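Local coordinates for protein beta-n-acetylhexosaminidase (Streptomyces plicatus, PDB 1HP5) that hydrolyses the glycosidic bonds of terminal, non-reducing N-acetylhexosamine residues in glycoconjugates and oligosaccharides, probably through substrate-assisted catalysis as in other family 20 glycosidases, at residues A162-S167 with A445-E450; Q128-A133 with G142-A147; P254-A259 with T280-S285. All coordinates share one frame; numbering follows the deposited sequence.

Interaction 1 (A162-S167 with A445-E450). With NGT (3ar,5R,6S,7R,7ar-5-hydroxymethyl-2-methyl-5,6,7,7a-tetrahydro-3ah-pyrano[3,2-D]thiazole-6,7-diol), chain F.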
ATOM      1  N   ALA A 162      -1.076   0.892  -0.772  1.00 19.24           N
ATOM      2  CA  ALA A 162       0.133   1.232  -1.487  1.00 18.74           C
ATOM      3  C   ALA A 162       0.107   0.269  -2.652  1.00 18.42           C
ATOM      4  O   ALA A 162      -0.179  -0.916  -2.475  1.00 18.24           O
ATOM      5  CB  ALA A 162       1.358   0.969  -0.611  1.00 18.22           C
ATOM      6  N   MET A 163       0.375   0.767  -3.848  1.00 19.75           N
ATOM      7  CA  MET A 163       0.373  -0.106  -5.003  1.00 18.78           C
ATOM      8  C   MET A 163       1.793  -0.286  -5.501  1.00 18.62           C
ATOM      9  O   MET A 163       2.604   0.641  -5.437  1.00 18.00           O
ATOM     10  CB  MET A 163      -0.478   0.481  -6.136  1.00 18.11           C
ATOM     11  CG  MET A 163      -0.568  -0.440  -7.360  1.00 19.82           C
ATOM     12  SD  MET A 163      -0.875   0.411  -8.936  1.00 19.52           S
ATOM     13  CE  MET A 163       0.814   0.943  -9.346  1.00 17.95           C
ATOM     14  N   LEU A 164       2.100  -1.487  -5.974  1.00 17.94           N
ATOM     15  CA  LEU A 164       3.412  -1.737  -6.545  1.00 17.36           C
ATOM     16  C   LEU A 164       3.188  -2.290  -7.941  1.00 16.99           C
ATOM     17  O   LEU A 164       2.465  -3.268  -8.124  1.00 16.77           O
ATOM     18  CB  LEU A 164       4.226  -2.746  -5.725  1.00 17.90           C
ATOM     19  CG  LEU A 164       5.602  -3.038  -6.355  1.00 19.05           C
ATOM     20  CD1 LEU A 164       6.456  -1.767  -6.361  1.00 17.17           C
ATOM     21  CD2 LEU A 164       6.310  -4.145  -5.590  1.00 19.79           C
ATOM     22  N   ASP A 165       3.798  -1.642  -8.924  1.00 16.34           N
ATOM     23  CA  ASP A 165       3.708  -2.066 -10.311  1.00 15.74           C
ATOM     24  C   ASP A 165       4.823  -3.091 -10.539  1.00 15.69           C
ATOM     25  O   ASP A 165       6.006  -2.749 -10.488  1.00 15.82           O
ATOM     26  CB  ASP A 165       3.896  -0.839 -11.220  1.00 16.49           C
ATOM     27  CG  ASP A 165       4.099  -1.199 -12.683  1.00 17.84           C
ATOM     28  OD1 ASP A 165       3.987  -2.388 -13.054  1.00 19.49           O
ATOM     29  OD2 ASP A 165       4.374  -0.269 -13.472  1.00 19.20           O
ATOM     30  N   VAL A 166       4.454  -4.349 -10.762  1.00 15.12           N
ATOM     31  CA  VAL A 166       5.459  -5.375 -11.017  1.00 17.52           C
ATOM     32  C   VAL A 166       5.402  -5.804 -12.477  1.00 17.71           C
ATOM     33  O   VAL A 166       6.024  -6.794 -12.876  1.00 18.03           O
ATOM     34  CB  VAL A 166       5.284  -6.609 -10.092  1.00 17.19           C
ATOM     35  CG1 VAL A 166       5.401  -6.174  -8.619  1.00 15.83           C
ATOM     36  CG2 VAL A 166       3.947  -7.288 -10.353  1.00 17.98           C
ATOM     37  N   SER A 167       4.658  -5.037 -13.273  1.00 17.24           N
ATOM     38  CA  SER A 167       4.509  -5.318 -14.695  1.00 17.95           C
ATOM     39  C   SER A 167       5.575  -4.623 -15.543  1.00 18.65           C
ATOM     40  O   SER A 167       6.140  -5.236 -16.448  1.00 21.31           O
ATOM     41  CB  SER A 167       3.120  -4.893 -15.176  1.00 17.99           C
ATOM     42  OG  SER A 167       2.107  -5.633 -14.510  1.00 19.70           O
ATOM     43  N   ALA A 445      -1.163   5.159  -2.476  1.00 19.61           N
ATOM     44  CA  ALA A 445       0.092   5.706  -2.968  1.00 18.73           C
ATOM     45  C   ALA A 445       0.620   4.680  -3.974  1.00 19.80           C
ATOM     46  O   ALA A 445       1.200   3.659  -3.596  1.00 19.11           O
ATOM     47  CB  ALA A 445       1.083   5.885  -1.820  1.00 18.81           C
ATOM     48  N   PRO A 446       0.401   4.929  -5.270  1.00 18.36           N
ATOM     49  CA  PRO A 446       0.879   3.981  -6.278  1.00 18.87           C
ATOM     50  C   PRO A 446       2.334   4.221  -6.640  1.00 19.24           C
ATOM     51  O   PRO A 446       2.790   5.366  -6.699  1.00 19.55           O
ATOM     52  CB  PRO A 446      -0.035   4.242  -7.485  1.00 18.08           C
ATOM     53  CG  PRO A 446      -1.148   5.149  -6.949  1.00 20.02           C
ATOM     54  CD  PRO A 446      -0.465   5.948  -5.880  1.00 18.95           C
ATOM     55  N   LEU A 447       3.059   3.135  -6.881  1.00 19.13           N
ATOM     56  CA  LEU A 447       4.452   3.236  -7.283  1.00 19.10           C
ATOM     57  C   LEU A 447       4.607   2.504  -8.610  1.00 19.63           C
ATOM     58  O   LEU A 447       4.754   1.278  -8.632  1.00 17.80           O
ATOM     59  CB  LEU A 447       5.368   2.615  -6.225  1.00 19.16           C
ATOM     60  CG  LEU A 447       6.869   2.629  -6.534  1.00 21.18           C
ATOM     61  CD1 LEU A 447       7.301   4.011  -7.004  1.00 17.11           C
ATOM     62  CD2 LEU A 447       7.645   2.212  -5.280  1.00 19.58           C
ATOM     63  N   TRP A 448       4.548   3.256  -9.710  1.00 18.04           N
ATOM     64  CA  TRP A 448       4.697   2.683 -11.047  1.00 17.62           C
ATOM     65  C   TRP A 448       6.181   2.478 -11.307  1.00 17.01           C
ATOM     66  O   TRP A 448       7.009   3.253 -10.833  1.00 17.59           O
ATOM     67  CB  TRP A 448       4.084   3.608 -12.103  1.00 16.95           C
ATOM     68  CG  TRP A 448       2.640   3.886 -11.839  1.00 17.01           C
ATOM     69  CD1 TRP A 448       2.118   4.961 -11.181  1.00 15.34           C
ATOM     70  CD2 TRP A 448       1.538   3.038 -12.166  1.00 16.30           C
ATOM     71  NE1 TRP A 448       0.753   4.835 -11.077  1.00 17.06           N
ATOM     72  CE2 TRP A 448       0.370   3.663 -11.674  1.00 17.54           C
ATOM     73  CE3 TRP A 448       1.420   1.805 -12.828  1.00 19.59           C
ATOM     74  CZ2 TRP A 448      -0.907   3.098 -11.824  1.00 15.86           C
ATOM     75  CZ3 TRP A 448       0.153   1.241 -12.979  1.00 17.27           C
ATOM     76  CH2 TRP A 448      -0.994   1.893 -12.477  1.00 17.81           C
ATOM     77  N   THR A 449       6.524   1.455 -12.080  1.00 17.22           N
ATOM     78  CA  THR A 449       7.933   1.158 -12.286  1.00 17.53           C
ATOM     79  C   THR A 449       8.547   1.270 -13.680  1.00 18.90           C
ATOM     80  O   THR A 449       9.500   0.553 -13.999  1.00 18.65           O
ATOM     81  CB  THR A 449       8.239  -0.233 -11.706  1.00 16.33           C
ATOM     82  OG1 THR A 449       7.398  -1.208 -12.333  1.00 16.67           O
ATOM     83  CG2 THR A 449       7.960  -0.244 -10.193  1.00 17.30           C
ATOM     84  N   GLU A 450       8.026   2.168 -14.512  1.00 19.28           N
ATOM     85  CA  GLU A 450       8.608   2.341 -15.842  1.00 20.98           C
ATOM     86  C   GLU A 450      10.102   2.617 -15.720  1.00 20.57           C
ATOM     87  O   GLU A 450      10.892   2.131 -16.525  1.00 22.31           O
ATOM     88  CB  GLU A 450       7.975   3.526 -16.595  1.00 19.79           C
ATOM     89  CG  GLU A 450       6.671   3.210 -17.305  1.00 20.78           C
ATOM     90  CD  GLU A 450       5.449   3.510 -16.463  1.00 20.75           C
ATOM     91  OE1 GLU A 450       5.560   3.495 -15.215  1.00 18.93           O
ATOM     92  OE2 GLU A 450       4.376   3.751 -17.055  1.00 19.87           O
TER
HETATM   93  C1  NGT F 511      -0.855   6.348 -15.418  1.00 22.95           C
HETATM   94  C2  NGT F 511      -1.074   5.003 -16.172  1.00 20.69           C
HETATM   95  C3  NGT F 511       0.050   3.964 -15.840  1.00 20.14           C
HETATM   96  C4  NGT F 511       1.452   4.596 -15.791  1.00 19.85           C
HETATM   97  C5  NGT F 511       1.459   5.802 -14.828  1.00 20.70           C
HETATM   98  C6  NGT F 511       2.807   6.512 -14.736  1.00 19.97           C
HETATM   99  C7  NGT F 511      -2.743   4.862 -14.619  1.00 19.81           C
HETATM  100  C8  NGT F 511      -4.010   4.444 -13.909  1.00 18.06           C
HETATM  101  N2  NGT F 511      -2.364   4.467 -15.756  1.00 21.43           N
HETATM  102  S1  NGT F 511      -1.706   6.030 -13.795  1.00 21.18           S
HETATM  103  O3  NGT F 511       0.017   2.904 -16.784  1.00 20.89           O
HETATM  104  O4  NGT F 511       2.385   3.621 -15.361  1.00 19.45           O
HETATM  105  O5  NGT F 511       0.457   6.801 -15.257  1.00 21.53           O
HETATM  106  O6  NGT F 511       2.790   7.503 -13.707  1.00 19.33           O
HETATM  107  O   HOH W   1       3.399   2.115  -3.088  1.00 15.28           O
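Closure of the family 20 TIM barrel brings its first strand, 159-165, beside its last, 440-447, and the loop that leaves the last strand supplies Trp448 and Glu450 to the ligand site. The two strands run parallel, pairing Ala162 with Ala445, Met163 with Pro446 and Leu164 with Leu447. Met163 N donates to Ala445 O at 3.0 Å, Leu447 N to Met163 O, and Asp165 N to Leu447 O; Pro446, lacking an N-H, still fits because Met163 does the bonding. Water 1 bridges Met163 O and Ala445 O.

From within its strand, Met163 reaches Trp448, the first residue beyond strand 440-447. Its CG lies anti to the backbone N (chi1 -177°) and the chain bends at chi3, laying CE over the six-membered ring in a CH-pi contact, 3.4 Å from the centroid and 4° off the normal; SD adds a Met-aromatic contact. NGT lies across the opposite face, with Trp448 CE3 3.3 Å from NGT O4. Asp165 OD2 stands at the ring's edge.

Asp165 and Thr449 fasten the loop. Thr449 N gives a nearly straight 3.1 Å bond to Asp165 OD2, from above the carboxylate plane, and Thr449 OG1 donates to Asp165 O at 2.8 Å. Asp165 OD1 accepts from Ser167 N in an Asx turn. Glu450 OE2 takes a 2.6 Å hydrogen bond from NGT O4. Asp165 OD2 and Glu450 OE1, two like charges, lie 4.3 Å apart; Arg168, salt-bridged to Asp165 and only weakly paired with Glu450, probably eases their repulsion, while Met163's terminal methyl, with the sulfur beside it, backs the indole.

Interaction 2 (Q128-A133 with G142-A147)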
ATOM      1  N   GLN A 128       8.354   3.229  16.636  1.00 23.42           N
ATOM      2  CA  GLN A 128       8.738   4.613  16.382  1.00 24.89           C
ATOM      3  C   GLN A 128       9.009   5.317  17.712  1.00 24.43           C
ATOM      4  O   GLN A 128       9.765   6.287  17.777  1.00 26.19           O
ATOM      5  CB  GLN A 128       7.640   5.350  15.601  1.00 25.25           C
ATOM      6  CG  GLN A 128       7.613   5.010  14.112  1.00 23.60           C
ATOM      7  CD  GLN A 128       6.564   5.803  13.353  1.00 24.40           C
ATOM      8  OE1 GLN A 128       6.351   6.983  13.626  1.00 25.59           O
ATOM      9  NE2 GLN A 128       5.917   5.164  12.385  1.00 21.61           N
ATOM     10  N   LEU A 129       8.393   4.815  18.775  1.00 24.30           N
ATOM     11  CA  LEU A 129       8.598   5.380  20.104  1.00 25.10           C
ATOM     12  C   LEU A 129      10.001   5.009  20.580  1.00 25.97           C
ATOM     13  O   LEU A 129      10.636   5.751  21.334  1.00 25.80           O
ATOM     14  CB  LEU A 129       7.540   4.847  21.072  1.00 23.73           C
ATOM     15  CG  LEU A 129       6.124   5.339  20.765  1.00 23.75           C
ATOM     16  CD1 LEU A 129       5.151   4.880  21.852  1.00 23.15           C
ATOM     17  CD2 LEU A 129       6.137   6.855  20.672  1.00 25.35           C
ATOM     18  N   LEU A 130      10.487   3.857  20.129  1.00 25.78           N
ATOM     19  CA  LEU A 130      11.827   3.417  20.486  1.00 26.40           C
ATOM     20  C   LEU A 130      12.824   4.251  19.684  1.00 27.05           C
ATOM     21  O   LEU A 130      12.454   4.885  18.694  1.00 28.66           O
ATOM     22  CB  LEU A 130      11.986   1.927  20.178  1.00 25.50           C
ATOM     23  CG  LEU A 130      11.279   1.025  21.195  1.00 28.12           C
ATOM     24  CD1 LEU A 130      11.125  -0.382  20.639  1.00 27.47           C
ATOM     25  CD2 LEU A 130      12.086   1.020  22.504  1.00 26.77           C
ATOM     26  N   PRO A 131      14.096   4.280  20.113  1.00 26.98           N
ATOM     27  CA  PRO A 131      15.138   5.048  19.424  1.00 26.68           C
ATOM     28  C   PRO A 131      15.605   4.443  18.101  1.00 25.59           C
ATOM     29  O   PRO A 131      15.425   3.257  17.847  1.00 26.95           O
ATOM     30  CB  PRO A 131      16.255   5.119  20.465  1.00 25.52           C
ATOM     31  CG  PRO A 131      16.121   3.802  21.168  1.00 27.45           C
ATOM     32  CD  PRO A 131      14.617   3.690  21.360  1.00 25.88           C
ATOM     33  N   PRO A 132      16.217   5.265  17.239  1.00 26.23           N
ATOM     34  CA  PRO A 132      16.722   4.848  15.925  1.00 26.70           C
ATOM     35  C   PRO A 132      17.547   3.559  15.951  1.00 26.33           C
ATOM     36  O   PRO A 132      17.481   2.751  15.022  1.00 24.25           O
ATOM     37  CB  PRO A 132      17.546   6.052  15.481  1.00 25.44           C
ATOM     38  CG  PRO A 132      16.802   7.195  16.076  1.00 27.50           C
ATOM     39  CD  PRO A 132      16.480   6.698  17.467  1.00 25.34           C
ATOM     40  N   ALA A 133      18.321   3.370  17.015  1.00 26.16           N
ATOM     41  CA  ALA A 133      19.156   2.182  17.145  1.00 26.39           C
ATOM     42  C   ALA A 133      18.348   0.890  17.021  1.00 26.12           C
ATOM     43  O   ALA A 133      18.900  -0.163  16.689  1.00 25.63           O
ATOM     44  CB  ALA A 133      19.894   2.206  18.477  1.00 26.46           C
ATOM     45  N   GLY A 142      21.152   1.411  23.513  1.00 45.28           N
ATOM     46  CA  GLY A 142      19.801   1.846  23.813  1.00 44.90           C
ATOM     47  C   GLY A 142      19.882   3.302  24.238  1.00 44.58           C
ATOM     48  O   GLY A 142      20.580   4.081  23.589  1.00 46.57           O
ATOM     49  N   PRO A 143      19.181   3.713  25.305  1.00 42.70           N
ATOM     50  CA  PRO A 143      18.307   2.880  26.136  1.00 40.41           C
ATOM     51  C   PRO A 143      17.020   2.610  25.366  1.00 38.66           C
ATOM     52  O   PRO A 143      16.654   3.379  24.474  1.00 39.66           O
ATOM     53  CB  PRO A 143      18.051   3.755  27.363  1.00 40.16           C
ATOM     54  CG  PRO A 143      19.221   4.683  27.389  1.00 42.95           C
ATOM     55  CD  PRO A 143      19.388   5.024  25.939  1.00 42.41           C
ATOM     56  N   TRP A 144      16.329   1.534  25.715  1.00 34.95           N
ATOM     57  CA  TRP A 144      15.088   1.196  25.034  1.00 33.32           C
ATOM     58  C   TRP A 144      13.907   1.829  25.749  1.00 32.38           C
ATOM     59  O   TRP A 144      13.101   1.150  26.381  1.00 33.25           O
ATOM     60  CB  TRP A 144      14.958  -0.321  24.960  1.00 30.60           C
ATOM     61  CG  TRP A 144      16.191  -0.914  24.371  1.00 29.93           C
ATOM     62  CD1 TRP A 144      17.111  -1.701  25.005  1.00 30.49           C
ATOM     63  CD2 TRP A 144      16.695  -0.690  23.051  1.00 29.59           C
ATOM     64  NE1 TRP A 144      18.160  -1.978  24.161  1.00 31.82           N
ATOM     65  CE2 TRP A 144      17.931  -1.369  22.954  1.00 30.74           C
ATOM     66  CE3 TRP A 144      16.225   0.021  21.939  1.00 27.98           C
ATOM     67  CZ2 TRP A 144      18.705  -1.358  21.786  1.00 29.89           C
ATOM     68  CZ3 TRP A 144      16.994   0.033  20.777  1.00 28.63           C
ATOM     69  CH2 TRP A 144      18.220  -0.653  20.711  1.00 29.73           C
ATOM     70  N   LEU A 145      13.818   3.149  25.625  1.00 32.19           N
ATOM     71  CA  LEU A 145      12.771   3.925  26.271  1.00 33.17           C
ATOM     72  C   LEU A 145      11.530   4.155  25.421  1.00 32.29           C
ATOM     73  O   LEU A 145      11.607   4.316  24.201  1.00 33.16           O
ATOM     74  CB  LEU A 145      13.330   5.281  26.703  1.00 34.55           C
ATOM     75  CG  LEU A 145      14.471   5.284  27.722  1.00 37.06           C
ATOM     76  CD1 LEU A 145      14.993   6.700  27.888  1.00 37.33           C
ATOM     77  CD2 LEU A 145      13.979   4.737  29.052  1.00 37.72           C
ATOM     78  N   VAL A 146      10.387   4.179  26.094  1.00 29.50           N
ATOM     79  CA  VAL A 146       9.103   4.405  25.459  1.00 30.11           C
ATOM     80  C   VAL A 146       8.413   5.500  26.261  1.00 32.23           C
ATOM     81  O   VAL A 146       8.027   5.283  27.414  1.00 32.42           O
ATOM     82  CB  VAL A 146       8.230   3.136  25.497  1.00 30.05           C
ATOM     83  CG1 VAL A 146       6.924   3.377  24.753  1.00 29.89           C
ATOM     84  CG2 VAL A 146       8.990   1.968  24.894  1.00 27.58           C
ATOM     85  N   ALA A 147       8.274   6.677  25.655  1.00 31.70           N
ATOM     86  CA  ALA A 147       7.639   7.817  26.313  1.00 32.37           C
ATOM     87  C   ALA A 147       6.433   7.382  27.130  1.00 31.94           C
ATOM     88  O   ALA A 147       5.653   6.536  26.698  1.00 32.23           O
ATOM     89  CB  ALA A 147       7.218   8.855  25.279  1.00 31.77           C
TER
HETATM   90  O   HOH W   2       9.371   7.260  23.200  1.00 31.02           O
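Leu129 and Val146 meet branch to branch at about a right angle, Leu129 CD1 lying 3.7 Å from Val146 CG1. The first torsion of Val146 splits its two methyls between two neighbours: CG1, anti to the backbone N (chi1 -177°), faces Leu129, while CG2 turns to Leu130, 4.0 Å from its CD2. That single methyl of Leu130 is a bump set into a hollow formed by Val146 CG2, Trp144 CB and the backbone between them; Leu145 O lies 3.7 Å from Leu130 CD2. A branched leucine suits the spot, since one methyl can enter the groove while the side chain also packs on Ile43 and Leu68.

Here the last turn of helix 116-129 and the chain leaving it pack on strand 144-153 and the residues just before it, an alpha/beta packing in the N-terminal domain, whose mixed sheet is distinct from the catalytic barrel. Strand 41-43 and helix 55-72 also neighbour Trp144.

Farther along, the indole of Trp144 fills the recess beside Pro131 and Ala133. Pro131 crosses it at about a right angle, its CG 3.9 Å from Trp144 CE3 and 3.4 Å from Pro143 O; the rigid pyrrolidine makes a compact knob. Ala133 CB, small enough to leave the broad ring its place, sits 4.0 Å from Trp144 CH2. One face of the indole is lined by the CA of Gly142, whose lack of a side chain lets the backbone turn there before the cis peptide bond to Pro143. No direct hydrogen bond joins the two segments; water 2 bridges them, donating to Leu129 O at 2.7 Å and accepting from Ala147 N.

Interaction 3 (P254-A259 with T280-S285). With NGT (3ar,5R,6S,7R,7ar-5-hydroxymethyl-2-methyl-5,6,7,7a-tetrahydro-3ah-pyrano[3,2-D]thiazole-6,7-diol), chain F.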
ATOM      1  N   PRO A 254      -9.918  -3.028 -20.335  1.00 21.88           N
ATOM      2  CA  PRO A 254      -9.469  -3.715 -21.553  1.00 20.72           C
ATOM      3  C   PRO A 254      -8.164  -3.155 -22.121  1.00 20.81           C
ATOM      4  O   PRO A 254      -7.616  -3.701 -23.079  1.00 19.98           O
ATOM      5  CB  PRO A 254     -10.641  -3.515 -22.504  1.00 22.21           C
ATOM      6  CG  PRO A 254     -11.060  -2.104 -22.174  1.00 20.76           C
ATOM      7  CD  PRO A 254     -11.022  -2.096 -20.640  1.00 21.75           C
ATOM      8  N   GLY A 255      -7.676  -2.062 -21.539  1.00 19.57           N
ATOM      9  CA  GLY A 255      -6.429  -1.474 -22.008  1.00 20.47           C
ATOM     10  C   GLY A 255      -5.237  -2.024 -21.236  1.00 21.27           C
ATOM     11  O   GLY A 255      -5.419  -2.839 -20.327  1.00 20.11           O
ATOM     12  N   HIS A 256      -4.026  -1.586 -21.586  1.00 20.02           N
ATOM     13  CA  HIS A 256      -2.811  -2.059 -20.913  1.00 21.48           C
ATOM     14  C   HIS A 256      -2.785  -3.588 -20.901  1.00 22.55           C
ATOM     15  O   HIS A 256      -2.404  -4.215 -19.906  1.00 23.76           O
ATOM     16  CB  HIS A 256      -2.771  -1.528 -19.476  1.00 18.99           C
ATOM     17  CG  HIS A 256      -2.384  -0.086 -19.380  1.00 16.35           C
ATOM     18  ND1 HIS A 256      -1.074   0.335 -19.435  1.00 16.38           N
ATOM     19  CD2 HIS A 256      -3.136   1.036 -19.268  1.00 17.61           C
ATOM     20  CE1 HIS A 256      -1.033   1.654 -19.361  1.00 15.82           C
ATOM     21  NE2 HIS A 256      -2.271   2.105 -19.260  1.00 18.27           N
ATOM     22  N   THR A 257      -3.172  -4.177 -22.025  1.00 21.03           N
ATOM     23  CA  THR A 257      -3.247  -5.628 -22.147  1.00 22.28           C
ATOM     24  C   THR A 257      -2.310  -6.263 -23.175  1.00 22.26           C
ATOM     25  O   THR A 257      -2.515  -7.411 -23.563  1.00 22.82           O
ATOM     26  CB  THR A 257      -4.691  -6.035 -22.494  1.00 22.76           C
ATOM     27  OG1 THR A 257      -5.172  -5.206 -23.562  1.00 24.07           O
ATOM     28  CG2 THR A 257      -5.603  -5.849 -21.291  1.00 19.50           C
ATOM     29  N   ASN A 258      -1.267  -5.555 -23.600  1.00 21.63           N
ATOM     30  CA  ASN A 258      -0.384  -6.133 -24.609  1.00 22.09           C
ATOM     31  C   ASN A 258       0.275  -7.459 -24.248  1.00 22.30           C
ATOM     32  O   ASN A 258       0.425  -8.320 -25.113  1.00 20.97           O
ATOM     33  CB  ASN A 258       0.710  -5.157 -25.036  1.00 21.44           C
ATOM     34  CG  ASN A 258       1.346  -5.566 -26.355  1.00 24.26           C
ATOM     35  OD1 ASN A 258       0.707  -5.490 -27.406  1.00 22.98           O
ATOM     36  ND2 ASN A 258       2.591  -6.028 -26.304  1.00 21.83           N
ATOM     37  N   ALA A 259       0.675  -7.636 -22.989  1.00 23.12           N
ATOM     38  CA  ALA A 259       1.319  -8.889 -22.596  1.00 22.90           C
ATOM     39  C   ALA A 259       0.403 -10.073 -22.906  1.00 24.10           C
ATOM     40  O   ALA A 259       0.850 -11.103 -23.421  1.00 23.93           O
ATOM     41  CB  ALA A 259       1.667  -8.862 -21.114  1.00 24.31           C
ATOM     42  N   THR A 280       7.973   2.423 -22.809  1.00 23.80           N
ATOM     43  CA  THR A 280       7.390   3.036 -21.621  1.00 22.22           C
ATOM     44  C   THR A 280       6.241   3.987 -21.927  1.00 23.78           C
ATOM     45  O   THR A 280       6.021   4.965 -21.202  1.00 21.89           O
ATOM     46  CB  THR A 280       8.454   3.810 -20.821  1.00 22.72           C
ATOM     47  OG1 THR A 280       9.070   4.781 -21.674  1.00 21.37           O
ATOM     48  CG2 THR A 280       9.526   2.857 -20.286  1.00 20.50           C
ATOM     49  N   LYS A 281       5.518   3.709 -23.007  1.00 22.18           N
ATOM     50  CA  LYS A 281       4.376   4.526 -23.397  1.00 23.13           C
ATOM     51  C   LYS A 281       3.108   3.741 -23.071  1.00 22.73           C
ATOM     52  O   LYS A 281       3.190   2.588 -22.641  1.00 23.58           O
ATOM     53  CB  LYS A 281       4.457   4.871 -24.894  1.00 21.50           C
ATOM     54  CG  LYS A 281       5.532   5.923 -25.203  1.00 21.03           C
ATOM     55  CD  LYS A 281       5.666   6.242 -26.700  1.00 19.28           C
ATOM     56  CE  LYS A 281       4.343   6.646 -27.343  1.00 15.62           C
ATOM     57  NZ  LYS A 281       3.677   7.797 -26.654  1.00 16.97           N
ATOM     58  N   VAL A 282       1.944   4.349 -23.277  1.00 23.26           N
ATOM     59  CA  VAL A 282       0.676   3.690 -22.950  1.00 22.40           C
ATOM     60  C   VAL A 282      -0.428   4.005 -23.962  1.00 23.41           C
ATOM     61  O   VAL A 282      -0.247   4.838 -24.843  1.00 22.07           O
ATOM     62  CB  VAL A 282       0.158   4.167 -21.572  1.00 21.97           C
ATOM     63  CG1 VAL A 282       1.271   4.115 -20.536  1.00 22.01           C
ATOM     64  CG2 VAL A 282      -0.381   5.600 -21.688  1.00 22.12           C
ATOM     65  N   GLY A 283      -1.564   3.323 -23.813  1.00 23.03           N
ATOM     66  CA  GLY A 283      -2.733   3.568 -24.645  1.00 23.09           C
ATOM     67  C   GLY A 283      -2.967   2.885 -25.979  1.00 24.37           C
ATOM     68  O   GLY A 283      -4.022   3.079 -26.574  1.00 25.59           O
ATOM     69  N   PHE A 284      -2.033   2.067 -26.446  1.00 24.91           N
ATOM     70  CA  PHE A 284      -2.188   1.429 -27.749  1.00 24.22           C
ATOM     71  C   PHE A 284      -2.832   0.043 -27.780  1.00 25.55           C
ATOM     72  O   PHE A 284      -3.260  -0.420 -28.840  1.00 24.50           O
ATOM     73  CB  PHE A 284      -0.817   1.371 -28.430  1.00 24.10           C
ATOM     74  CG  PHE A 284       0.231   0.667 -27.615  1.00 24.21           C
ATOM     75  CD1 PHE A 284       0.377  -0.715 -27.686  1.00 24.70           C
ATOM     76  CD2 PHE A 284       1.055   1.380 -26.754  1.00 25.37           C
ATOM     77  CE1 PHE A 284       1.328  -1.376 -26.909  1.00 24.21           C
ATOM     78  CE2 PHE A 284       2.009   0.728 -25.973  1.00 25.75           C
ATOM     79  CZ  PHE A 284       2.143  -0.652 -26.052  1.00 23.94           C
ATOM     80  N   SER A 285      -2.918  -0.615 -26.629  1.00 24.46           N
ATOM     81  CA  SER A 285      -3.478  -1.960 -26.568  1.00 23.11           C
ATOM     82  C   SER A 285      -4.940  -2.019 -26.162  1.00 25.06           C
ATOM     83  O   SER A 285      -5.432  -1.167 -25.422  1.00 23.59           O
ATOM     84  CB  SER A 285      -2.676  -2.809 -25.583  1.00 24.94           C
ATOM     85  OG  SER A 285      -2.793  -2.267 -24.278  1.00 20.27           O
TER
HETATM   86  C1  NGT F 511      -0.855   6.348 -15.418  1.00 22.95           C
HETATM   87  C2  NGT F 511      -1.074   5.003 -16.172  1.00 20.69           C
HETATM   88  C3  NGT F 511       0.050   3.964 -15.840  1.00 20.14           C
HETATM   89  C4  NGT F 511       1.452   4.596 -15.791  1.00 19.85           C
HETATM   90  C5  NGT F 511       1.459   5.802 -14.828  1.00 20.70           C
HETATM   91  C6  NGT F 511       2.807   6.512 -14.736  1.00 19.97           C
HETATM   92  C7  NGT F 511      -2.743   4.862 -14.619  1.00 19.81           C
HETATM   93  C8  NGT F 511      -4.010   4.444 -13.909  1.00 18.06           C
HETATM   94  N2  NGT F 511      -2.364   4.467 -15.756  1.00 21.43           N
HETATM   95  S1  NGT F 511      -1.706   6.030 -13.795  1.00 21.18           S
HETATM   96  O3  NGT F 511       0.017   2.904 -16.784  1.00 20.89           O
HETATM   97  O4  NGT F 511       2.385   3.621 -15.361  1.00 19.45           O
HETATM   98  O5  NGT F 511       0.457   6.801 -15.257  1.00 21.53           O
HETATM   99  O6  NGT F 511       2.790   7.503 -13.707  1.00 19.33           O
HETATM  100  O   HOH W   3      -4.349   0.735 -23.638  1.00 18.50           O
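The imidazole of His256 is met obliquely by Val282 CB, 3.6 Å from His256 CE1, and by the ligand, whose O3 lies 3.1 Å from the same CE1. At the edge of the Phe284 ring, near its plane, Asn258 OD1 lies 4.2 Å from Phe284 CE1, the amide turned 65° from the ring; Asn258 ND2 bonds to Pro275 O. These groups come from the loop leading from strand 246-250 into helix 258-263, from that helix's first turn and from the loop after it, all at the substrate pocket of the TIM barrel.

Both ring nitrogens of His256 are occupied, ND1 by Asp197 and NE2 by Glu320, which fixes the imidazole's rotation beside the sugar. Val282 offers it a compact branched surface. Gly283, with positive phi, accommodates the turn just before Phe284 and Ser285.

Ser285 is small enough to tuck its hydroxyl under the start of the helix. Its OG lies between the backbone N and the carbonyl carbon (chi1 63°), where it accepts from Thr257 N at 3.0 Å and also bonds to Asp198. Thr257 OG1 in turn donates to Pro254 O. Water 3 donates to Ser285 O at 2.8 Å and accepts from His256 N at 3.1 Å.

Interactions 1 and 3 both touch NGT, from different parts of the barrel: the first through Trp448 and Glu450, the second through His256. Their centres lie about 16 Å apart, and they meet directly where Glu450 CG packs 4.0 Å from Thr280 CB. Arg168 joins them further, since it contacts Asp165 and His256 and hydrogen-bonds the ligand, to which Asp401 and Trp414 also bond. In sequence, both segments of interaction 3 fall between those of interaction 1. Interaction 2 stands apart in the N-terminal domain, its centre about 32 Å from that of interaction 1 and about 48 Å from that of interaction 3, although strand 159-165 is the next strand in the chain after 144-153.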